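Local coordinates for protein thioredoxin Reductase (Burkholderia cenocepacia, PDB 4F82) that probably reduces hydrogen peroxide and organic hydroperoxides to water and alcohols as a thiol-specific peroxidase of the Prx5 peroxiredoxin subfamily, at residues Gln66-Pro69 / Gly70-His74; Met144-Gly148 / Gly149-Thr153; Ala168-Leu171 / Ala172-Ser176. All coordinates share one frame; numbering follows the deposited sequence. Where two conformers were deposited one is given.

Contact 1 (Gln66-Pro69 / Gly70-His74); sequences QHVP and GYVEH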
ATOM      1  N   GLN A  66       9.088   7.266  13.922  1.00  7.56           N
ATOM      2  CA  GLN A  66      10.293   8.099  13.918  1.00  8.01           C
ATOM      3  C   GLN A  66      10.417   9.048  12.717  1.00 10.51           C
ATOM      4  O   GLN A  66      10.613  10.262  12.878  1.00  7.02           O
ATOM      5  CB  GLN A  66      11.512   7.193  13.900  1.00  9.45           C
ATOM      6  CG  GLN A  66      12.072   6.836  15.243  1.00 14.71           C
ATOM      7  CD  GLN A  66      13.551   6.566  15.104  1.00 21.67           C
ATOM      8  OE1 GLN A  66      13.932   5.455  14.763  1.00 20.06           O
ATOM      9  NE2 GLN A  66      14.390   7.600  15.302  1.00 25.11           N
ATOM     10  N   HIS A  67      10.382   8.488  11.517  1.00 11.61           N
ATOM     11  CA  HIS A  67      10.739   9.265  10.331  1.00  9.65           C
ATOM     12  C   HIS A  67       9.771  10.428   9.987  1.00  9.52           C
ATOM     13  O   HIS A  67      10.222  11.577   9.891  1.00  6.29           O
ATOM     14  CB  HIS A  67      11.015   8.359   9.118  1.00  6.85           C
ATOM     15  CG  HIS A  67      11.893   8.997   8.092  1.00  5.98           C
ATOM     16  ND1 HIS A  67      12.262   8.360   6.924  1.00  5.88           N
ATOM     17  CD2 HIS A  67      12.471  10.227   8.061  1.00  6.03           C
ATOM     18  CE1 HIS A  67      13.057   9.165   6.227  1.00  5.87           C
ATOM     19  NE2 HIS A  67      13.199  10.300   6.892  1.00  5.95           N
ATOM     20  N   VAL A  68       8.467  10.150   9.825  1.00  6.17           N
ATOM     21  CA  VAL A  68       7.483  11.196   9.568  1.00 12.77           C
ATOM     22  C   VAL A  68       7.304  12.138  10.781  1.00 11.28           C
ATOM     23  O   VAL A  68       7.225  13.374  10.608  1.00  6.69           O
ATOM     24  CB  VAL A  68       6.108  10.606   9.063  1.00  6.58           C
ATOM     25  CG1 VAL A  68       5.081  11.704   8.831  1.00  6.61           C
ATOM     26  CG2 VAL A  68       6.313   9.871   7.769  1.00  5.84           C
ATOM     27  N   PRO A  69       7.263  11.584  12.009  1.00  6.85           N
ATOM     28  CA  PRO A  69       7.064  12.531  13.120  1.00  7.31           C
ATOM     29  C   PRO A  69       8.220  13.529  13.302  1.00  8.37           C
ATOM     30  O   PRO A  69       7.948  14.682  13.636  1.00 12.55           O
ATOM     31  CB  PRO A  69       6.907  11.633  14.336  1.00  7.64           C
ATOM     32  CG  PRO A  69       6.296  10.369  13.760  1.00  7.37           C
ATOM     33  CD  PRO A  69       7.002  10.190  12.424  1.00  6.89           C
ATOM     34  N   GLY A  70       9.464  13.127  13.044  1.00  8.34           N
ATOM     35  CA  GLY A  70      10.575  14.074  13.076  1.00  8.22           C
ATOM     36  C   GLY A  70      10.320  15.246  12.111  1.00  9.29           C
ATOM     37  O   GLY A  70      10.584  16.406  12.435  1.00 11.34           O
ATOM     38  N   TYR A  71       9.796  14.956  10.924  1.00  6.94           N
ATOM     39  CA  TYR A  71       9.500  16.070  10.015  1.00 12.61           C
ATOM     40  C   TYR A  71       8.314  16.937  10.461  1.00 12.96           C
ATOM     41  O   TYR A  71       8.374  18.157  10.362  1.00 10.56           O
ATOM     42  CB  TYR A  71       9.372  15.575   8.574  1.00  7.98           C
ATOM     43  CG  TYR A  71      10.737  15.301   7.974  1.00  9.02           C
ATOM     44  CD1 TYR A  71      11.505  16.358   7.456  1.00  9.00           C
ATOM     45  CD2 TYR A  71      11.276  14.003   7.957  1.00  7.89           C
ATOM     46  CE1 TYR A  71      12.772  16.135   6.918  1.00 10.90           C
ATOM     47  CE2 TYR A  71      12.564  13.764   7.411  1.00  6.18           C
ATOM     48  CZ  TYR A  71      13.298  14.840   6.915  1.00  9.02           C
ATOM     49  OH  TYR A  71      14.557  14.648   6.350  1.00  8.87           O
ATOM     50  N   VAL A  72       7.244  16.315  10.957  1.00 15.17           N
ATOM     51  CA  VAL A  72       6.122  17.098  11.500  1.00 11.51           C
ATOM     52  C   VAL A  72       6.657  17.970  12.628  1.00 17.61           C
ATOM     53  O   VAL A  72       6.343  19.170  12.725  1.00 15.81           O
ATOM     54  CB  VAL A  72       4.976  16.152  11.965  1.00 19.43           C
ATOM     55  CG1 VAL A  72       3.896  16.872  12.851  1.00 14.46           C
ATOM     56  CG2 VAL A  72       4.350  15.461  10.733  1.00 13.37           C
ATOM     57  N   GLU A  73       7.517  17.377  13.450  1.00 12.14           N
ATOM     58  CA  GLU A  73       8.082  18.076  14.594  1.00 13.91           C
ATOM     59  C   GLU A  73       8.997  19.234  14.202  1.00 15.15           C
ATOM     60  O   GLU A  73       8.990  20.290  14.861  1.00 12.38           O
ATOM     61  CB  GLU A  73       8.777  17.082  15.539  1.00 14.32           C
ATOM     62  CG  GLU A  73       7.762  16.360  16.432  1.00 26.11           C
ATOM     63  CD  GLU A  73       8.298  15.057  17.020  1.00 34.79           C
ATOM     64  OE1 GLU A  73       9.534  14.937  17.205  1.00 37.17           O
ATOM     65  OE2 GLU A  73       7.481  14.140  17.285  1.00 38.91           O
ATOM     66  N   HIS A  74       9.757  19.047  13.119  1.00 10.45           N
ATOM     67  CA  HIS A  74      10.709  20.058  12.659  1.00 12.34           C
ATOM     68  C   HIS A  74      10.113  20.999  11.610  1.00 12.04           C
ATOM     69  O   HIS A  74      10.807  21.862  11.095  1.00 12.89           O
ATOM     70  CB  HIS A  74      11.964  19.400  12.034  1.00 14.66           C
ATOM     71  CG  HIS A  74      12.964  18.889  13.032  1.00 14.73           C
ATOM     72  ND1 HIS A  74      12.755  17.753  13.786  1.00 16.32           N
ATOM     73  CD2 HIS A  74      14.200  19.337  13.358  1.00 15.69           C
ATOM     74  CE1 HIS A  74      13.815  17.537  14.555  1.00 18.29           C
ATOM     75  NE2 HIS A  74      14.704  18.478  14.307  1.00 17.26           N
TER
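Gly-70 N donates to Gln-66 O, 3.1 Å away, one turn earlier in helix 61-80. This is the helix of the beta-alpha-beta unit formed with strands 49-55 and 85-90 in the thioredoxin-like fold, and it is kinked at Pro-69, whose N has no hydrogen to give to the preceding turn.

Tyr-71 lies alongside His-67, both side chains pointing the same way. With CG anti to the carbonyl carbon (chi1 -77°), the phenol ring brings CE2 to 3.6 Å from His-67 NE2, rim to rim, the two planes turned 47° apart and neither ring over the other's face. His-67 O sits at the edge of the phenol, 3.3 Å from Tyr-71 CD2. The polar ends of the pair converge on one acceptor: His-67 NE2 and Tyr-71 OH both hydrogen-bond to Ser-165 O, while Arg-141 binds His-67 ND1. These anchors fix the rotation of the imidazole next to Cys-63, the predicted peroxidatic cysteine.

Val-72 continues the helical pattern, its N 3.0 Å from Val-68 O in a nearly straight bond, and the two valines touch loosely through Val-68 CG1 and Val-72 CG2. Glu-73 N comes within 2.7 Å of Pro-69 O, and the glutamate chain, extended beyond CG, runs past that carbonyl, so that Glu-73 OE2 lies 3.9 Å from Pro-69 CB. At His-74 the side chain turns back on its own helix: ND1 and the backbone N reach Gly-70 O from opposite faces of its carbonyl plane, each at 2.9 Å.

Contact 2 (Met144-Gly148 / Gly149-Thr153); sequences MVIDG and GVVKT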
ATOM      1  N   MET A 144      16.304  14.483   0.299  1.00  6.70           N
ATOM      2  CA  MET A 144      16.978  15.440  -0.575  1.00  6.69           C
ATOM      3  C   MET A 144      16.361  16.823  -0.490  1.00  7.76           C
ATOM      4  O   MET A 144      15.172  16.983  -0.181  1.00  7.30           O
ATOM      5  CB  MET A 144      16.964  14.948  -2.024  1.00  6.95           C
ATOM      6  CG  MET A 144      15.591  14.602  -2.572  1.00  9.41           C
ATOM      7  SD  MET A 144      15.780  13.823  -4.195  1.00 12.62           S
ATOM      8  CE  MET A 144      14.052  13.480  -4.562  1.00 19.91           C
ATOM      9  N   VAL A 145      17.190  17.833  -0.747  1.00  8.99           N
ATOM     10  CA  VAL A 145      16.725  19.204  -0.790  1.00  7.43           C
ATOM     11  C   VAL A 145      16.875  19.669  -2.245  1.00  6.71           C
ATOM     12  O   VAL A 145      17.917  19.455  -2.908  1.00 11.80           O
ATOM     13  CB  VAL A 145      17.535  20.109   0.168  1.00  7.74           C
ATOM     14  CG1 VAL A 145      17.079  21.526   0.036  1.00  9.01           C
ATOM     15  CG2 VAL A 145      17.390  19.574   1.653  1.00  6.53           C
ATOM     16  N   ILE A 146      15.798  20.288  -2.725  1.00 11.27           N
ATOM     17  CA  ILE A 146      15.646  20.669  -4.119  0.95  9.46           C
ATOM     18  C   ILE A 146      15.442  22.158  -4.198  1.00 11.61           C
ATOM     19  O   ILE A 146      14.661  22.723  -3.428  1.00  7.85           O
ATOM     20  CB  ILE A 146      14.399  20.000  -4.718  0.95  6.74           C
ATOM     21  CG1 ILE A 146      14.373  18.513  -4.306  0.95  9.98           C
ATOM     22  CG2 ILE A 146      14.319  20.254  -6.257  0.95 12.86           C
ATOM     23  CD1 ILE A 146      15.553  17.713  -4.831  0.95  6.48           C
ATOM     24  N   ASP A 147      16.154  22.797  -5.106  1.00  7.91           N
ATOM     25  CA  ASP A 147      16.042  24.244  -5.274  1.00  8.39           C
ATOM     26  C   ASP A 147      16.367  24.460  -6.728  1.00 14.35           C
ATOM     27  O   ASP A 147      17.332  23.870  -7.241  1.00 11.45           O
ATOM     28  CB  ASP A 147      17.051  24.940  -4.345  1.00 11.71           C
ATOM     29  CG  ASP A 147      16.735  26.405  -4.103  1.00 16.87           C
ATOM     30  OD1 ASP A 147      15.736  26.939  -4.666  1.00 16.84           O
ATOM     31  OD2 ASP A 147      17.523  27.033  -3.341  1.00 15.67           O
ATOM     32  N   GLY A 148      15.553  25.276  -7.399  1.00 18.19           N
ATOM     33  CA  GLY A 148      15.714  25.503  -8.825  1.00 17.83           C
ATOM     34  C   GLY A 148      15.546  24.225  -9.630  1.00 13.06           C
ATOM     35  O   GLY A 148      16.142  24.076 -10.703  1.00 16.98           O
ATOM     36  N   GLY A 149      14.735  23.298  -9.128  1.00 13.93           N
ATOM     37  CA  GLY A 149      14.513  22.047  -9.845  1.00 14.96           C
ATOM     38  C   GLY A 149      15.670  21.058  -9.802  1.00 13.54           C
ATOM     39  O   GLY A 149      15.602  19.986 -10.431  1.00 12.03           O
ATOM     40  N   VAL A 150      16.720  21.402  -9.052  1.00 11.45           N
ATOM     41  CA  VAL A 150      17.952  20.607  -8.983  1.00 12.88           C
ATOM     42  C   VAL A 150      18.176  20.031  -7.591  1.00 13.49           C
ATOM     43  O   VAL A 150      17.842  20.676  -6.585  1.00 11.79           O
ATOM     44  CB  VAL A 150      19.125  21.533  -9.355  1.00 14.91           C
ATOM     45  CG1 VAL A 150      20.458  20.858  -9.209  1.00 16.16           C
ATOM     46  CG2 VAL A 150      18.928  22.060 -10.782  1.00 15.87           C
ATOM     47  N   VAL A 151      18.716  18.814  -7.514  1.00 12.44           N
ATOM     48  CA  VAL A 151      19.140  18.208  -6.238  1.00  7.77           C
ATOM     49  C   VAL A 151      20.327  18.993  -5.605  1.00 11.32           C
ATOM     50  O   VAL A 151      21.448  19.020  -6.173  1.00 13.02           O
ATOM     51  CB  VAL A 151      19.581  16.738  -6.464  1.00  9.18           C
ATOM     52  CG1 VAL A 151      19.880  16.032  -5.145  1.00  7.36           C
ATOM     53  CG2 VAL A 151      18.493  15.967  -7.228  1.00 10.75           C
ATOM     54  N   LYS A 152      20.104  19.656  -4.465  1.00  7.93           N
ATOM     55  CA  LYS A 152      21.227  20.376  -3.833  1.00  8.32           C
ATOM     56  C   LYS A 152      21.958  19.510  -2.802  1.00  9.77           C
ATOM     57  O   LYS A 152      23.171  19.635  -2.627  1.00 12.80           O
ATOM     58  CB  LYS A 152      20.774  21.695  -3.183  1.00  8.40           C
ATOM     59  CG  LYS A 152      19.907  22.582  -4.087  1.00  8.55           C
ATOM     60  CD  LYS A 152      20.685  23.057  -5.299  1.00 16.64           C
ATOM     61  CE  LYS A 152      21.335  24.371  -5.026  1.00 18.54           C
ATOM     62  NZ  LYS A 152      21.528  25.010  -6.349  1.00 21.97           N
ATOM     63  N   THR A 153      21.218  18.649  -2.104  1.00  8.93           N
ATOM     64  CA  THR A 153      21.858  17.671  -1.210  1.00  7.58           C
ATOM     65  C   THR A 153      21.112  16.376  -1.320  1.00 11.37           C
ATOM     66  O   THR A 153      19.906  16.356  -1.631  1.00  8.42           O
ATOM     67  CB  THR A 153      21.912  18.113   0.290  1.00 12.76           C
ATOM     68  OG1 THR A 153      20.588  18.306   0.801  1.00 10.55           O
ATOM     69  CG2 THR A 153      22.743  19.401   0.477  1.00 16.02           C
TER
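The beta hairpin of strands 137-147 and 150-156 closes here through a type I' turn, with Gly-148 and Gly-149 at its corner, both at positive phi. Val-150 N and Asp-147 O bond across the turn at 3.1 Å, the N-H arriving from above the carbonyl plane; in return Asp-147 N meets Val-150 O within the plane of that carbonyl. Further along lies a classic beta bulge, where Lys-152 and Thr-153 both face Val-145. Val-145 O takes a short bond from Lys-152 N (2.7 Å) and a weak one from Thr-153 N (3.5 Å), while Val-145 N reaches Thr-153 O.

At the bulge the side chains of Val-145 and Thr-153 lie side by side, pointing the same way, with Val-145 CG2 3.5 Å from Thr-153 OG1. Ile-146 and Val-151, a non-hydrogen-bonded pair, share the other face. Lys-152, bent at chi2 and chi3, lays its CG against Asp-147 CB at 3.7 Å.

The aspartate and lysine charges are 5.4 Å apart between Asp-147 OD2 and Lys-152 NZ, too far for direct contact. Asp-147 OD2 instead forms a salt bridge with Arg-49, which would favour its charged form and ties the hairpin end to strand 49-55.

Contact 3 (Ala168-Leu171 / Ala172-Ser176); sequences ASVL and ATLTS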
ATOM      1  N   ALA A 168      16.335  16.078  11.752  1.00  7.75           N
ATOM      2  CA  ALA A 168      17.496  16.726  12.408  1.00  9.01           C
ATOM      3  C   ALA A 168      18.721  16.856  11.492  1.00  8.88           C
ATOM      4  O   ALA A 168      19.334  17.933  11.416  1.00  8.82           O
ATOM      5  CB  ALA A 168      17.897  16.005  13.699  1.00  8.33           C
ATOM      6  N   SER A 169      19.086  15.772  10.803  1.00  7.51           N
ATOM      7  CA  SER A 169      20.220  15.785   9.895  1.00  9.55           C
ATOM      8  C   SER A 169      20.007  16.757   8.740  1.00  9.15           C
ATOM      9  O   SER A 169      20.937  17.438   8.341  1.00  7.83           O
ATOM     10  CB  SER A 169      20.493  14.406   9.312  1.00  9.92           C
ATOM     11  OG  SER A 169      20.774  13.478  10.339  1.00 12.52           O
ATOM     12  N   VAL A 170      18.803  16.782   8.185  1.00  9.44           N
ATOM     13  CA  VAL A 170      18.502  17.699   7.104  1.00  8.34           C
ATOM     14  C   VAL A 170      18.622  19.163   7.526  1.00  7.22           C
ATOM     15  O   VAL A 170      19.251  19.985   6.829  1.00  7.78           O
ATOM     16  CB  VAL A 170      17.123  17.378   6.520  1.00 12.98           C
ATOM     17  CG1 VAL A 170      16.687  18.493   5.597  1.00 15.85           C
ATOM     18  CG2 VAL A 170      17.222  16.080   5.776  1.00 16.37           C
ATOM     19  N   LEU A 171      18.059  19.506   8.683  1.00  7.39           N
ATOM     20  CA  LEU A 171      18.148  20.868   9.172  1.00  7.84           C
ATOM     21  C   LEU A 171      19.620  21.240   9.352  1.00 12.87           C
ATOM     22  O   LEU A 171      20.038  22.364   8.998  1.00  8.67           O
ATOM     23  CB  LEU A 171      17.394  21.002  10.511  1.00 10.32           C
ATOM     24  CG  LEU A 171      17.368  22.423  11.099  1.00 14.09           C
ATOM     25  CD1 LEU A 171      16.699  23.385  10.117  1.00 14.26           C
ATOM     26  CD2 LEU A 171      16.683  22.434  12.460  1.00 12.95           C
ATOM     27  N   ALA A 172      20.406  20.282   9.860  1.00 10.94           N
ATOM     28  CA  ALA A 172      21.830  20.521  10.133  1.00 12.88           C
ATOM     29  C   ALA A 172      22.642  20.721   8.864  1.00 12.45           C
ATOM     30  O   ALA A 172      23.744  21.265   8.918  1.00 13.52           O
ATOM     31  CB  ALA A 172      22.444  19.381  10.968  1.00 13.83           C
ATOM     32  N   THR A 173      22.105  20.281   7.731  1.00 11.19           N
ATOM     33  CA  THR A 173      22.893  20.271   6.496  1.00  8.55           C
ATOM     34  C   THR A 173      22.319  21.197   5.428  1.00 12.58           C
ATOM     35  O   THR A 173      22.745  21.148   4.252  1.00 10.37           O
ATOM     36  CB  THR A 173      23.041  18.845   5.924  1.00  8.22           C
ATOM     37  OG1 THR A 173      21.749  18.210   5.894  1.00 13.10           O
ATOM     38  CG2 THR A 173      24.024  18.023   6.762  1.00 10.16           C
ATOM     39  N   LEU A 174      21.351  22.030   5.810  1.00 11.83           N
ATOM     40  CA  LEU A 174      20.896  23.074   4.895  1.00  9.33           C
ATOM     41  C   LEU A 174      22.071  23.997   4.687  1.00  9.85           C
ATOM     42  O   LEU A 174      22.871  24.190   5.600  1.00 11.60           O
ATOM     43  CB  LEU A 174      19.752  23.871   5.508  1.00 10.62           C
ATOM     44  CG  LEU A 174      18.489  23.046   5.718  1.00 13.28           C
ATOM     45  CD1 LEU A 174      17.437  23.948   6.301  1.00 10.88           C
ATOM     46  CD2 LEU A 174      18.004  22.432   4.393  1.00 16.47           C
ATOM     47  N   THR A 175      22.200  24.582   3.503  1.00 12.32           N
ATOM     48  CA  THR A 175      23.360  25.413   3.286  1.00 13.03           C
ATOM     49  C   THR A 175      23.038  26.766   2.764  1.00 14.01           C
ATOM     50  O   THR A 175      21.996  26.999   2.149  1.00 11.83           O
ATOM     51  CB  THR A 175      24.381  24.812   2.307  1.00 14.44           C
ATOM     52  OG1 THR A 175      23.993  25.119   0.964  1.00 16.47           O
ATOM     53  CG2 THR A 175      24.564  23.285   2.515  1.00  9.70           C
ATOM     54  N   SER A 176      23.993  27.648   2.980  1.00 11.05           N
ATOM     55  CA  SER A 176      23.957  28.957   2.363  1.00 11.59           C
ATOM     56  C   SER A 176      24.687  28.881   1.018  1.00 15.46           C
ATOM     57  O   SER A 176      24.813  27.773   0.422  1.00 11.48           O
ATOM     58  CB  SER A 176      24.566  29.975   3.312  1.00 19.56           C
ATOM     59  OG  SER A 176      25.972  29.826   3.407  1.00 23.25           O
ATOM     60  OXT SER A 176      25.126  29.887   0.480  1.00 15.04           O
TER
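Ser-169 O receives the hydroxyl of Thr-173 at 2.7 Å from OG1, the shortest polar bond between residues 168-171 and the C-terminal residues that follow. The threonine holds OG1 between its backbone N and carbonyl carbon (chi1 48°), a rotamer that turns the hydroxyl back toward the preceding turn and makes this bond possible. Ahead of it, Ala-172 N bonds to Ala-168 O in ordinary helical spacing. Thr-173 N bonds to Val-170 O, three residues back, at 3.0 Å from above the carbonyl plane. A weak bond of 3.5 Å from Leu-174 N to Leu-171 O comes next.

Leu-174 lies obliquely across Leu-171, with Leu-174 CD1 3.9 Å from Leu-171 CD1. Its other branch packs more loosely, Leu-174 CD2 standing 4.3 Å from Val-170 CG1. Both leucines also lean on the body of the domain: Leu-171 on Gln-77 and Leu-78 of helix 61-80, Leu-174 on Val-145 and Arg-49.

The threonine hydroxyl thus adds a side-chain bond to the main-chain acceptor Ser-169 O, and the apolar contacts of Leu-174 keep the first part of the tail against the domain before it runs on to the terminal carboxylate.

Overall arrangement
Contact 3 lies between the other two and touches both. Toward contact 1, Tyr-71 OH comes within 3.1 Å of Val-170 CG2, and His-74 NE2 packs on Ala-168 CA at 3.8 Å, seating helix 167-172 against helix 61-80. Toward contact 2, Val-145 CG2 meets Leu-174 CD2 at 4.0 Å and Val-170 CG1 at 4.1 Å, laying the end of the helix and the tail against the hairpin. Contacts 1 and 2 do not touch: their centres are 20 Å apart and their nearest atoms about 6 Å. Contact 1 alone adjoins the predicted active site, the His-67 side chain being about 5 Å from that of Cys-63.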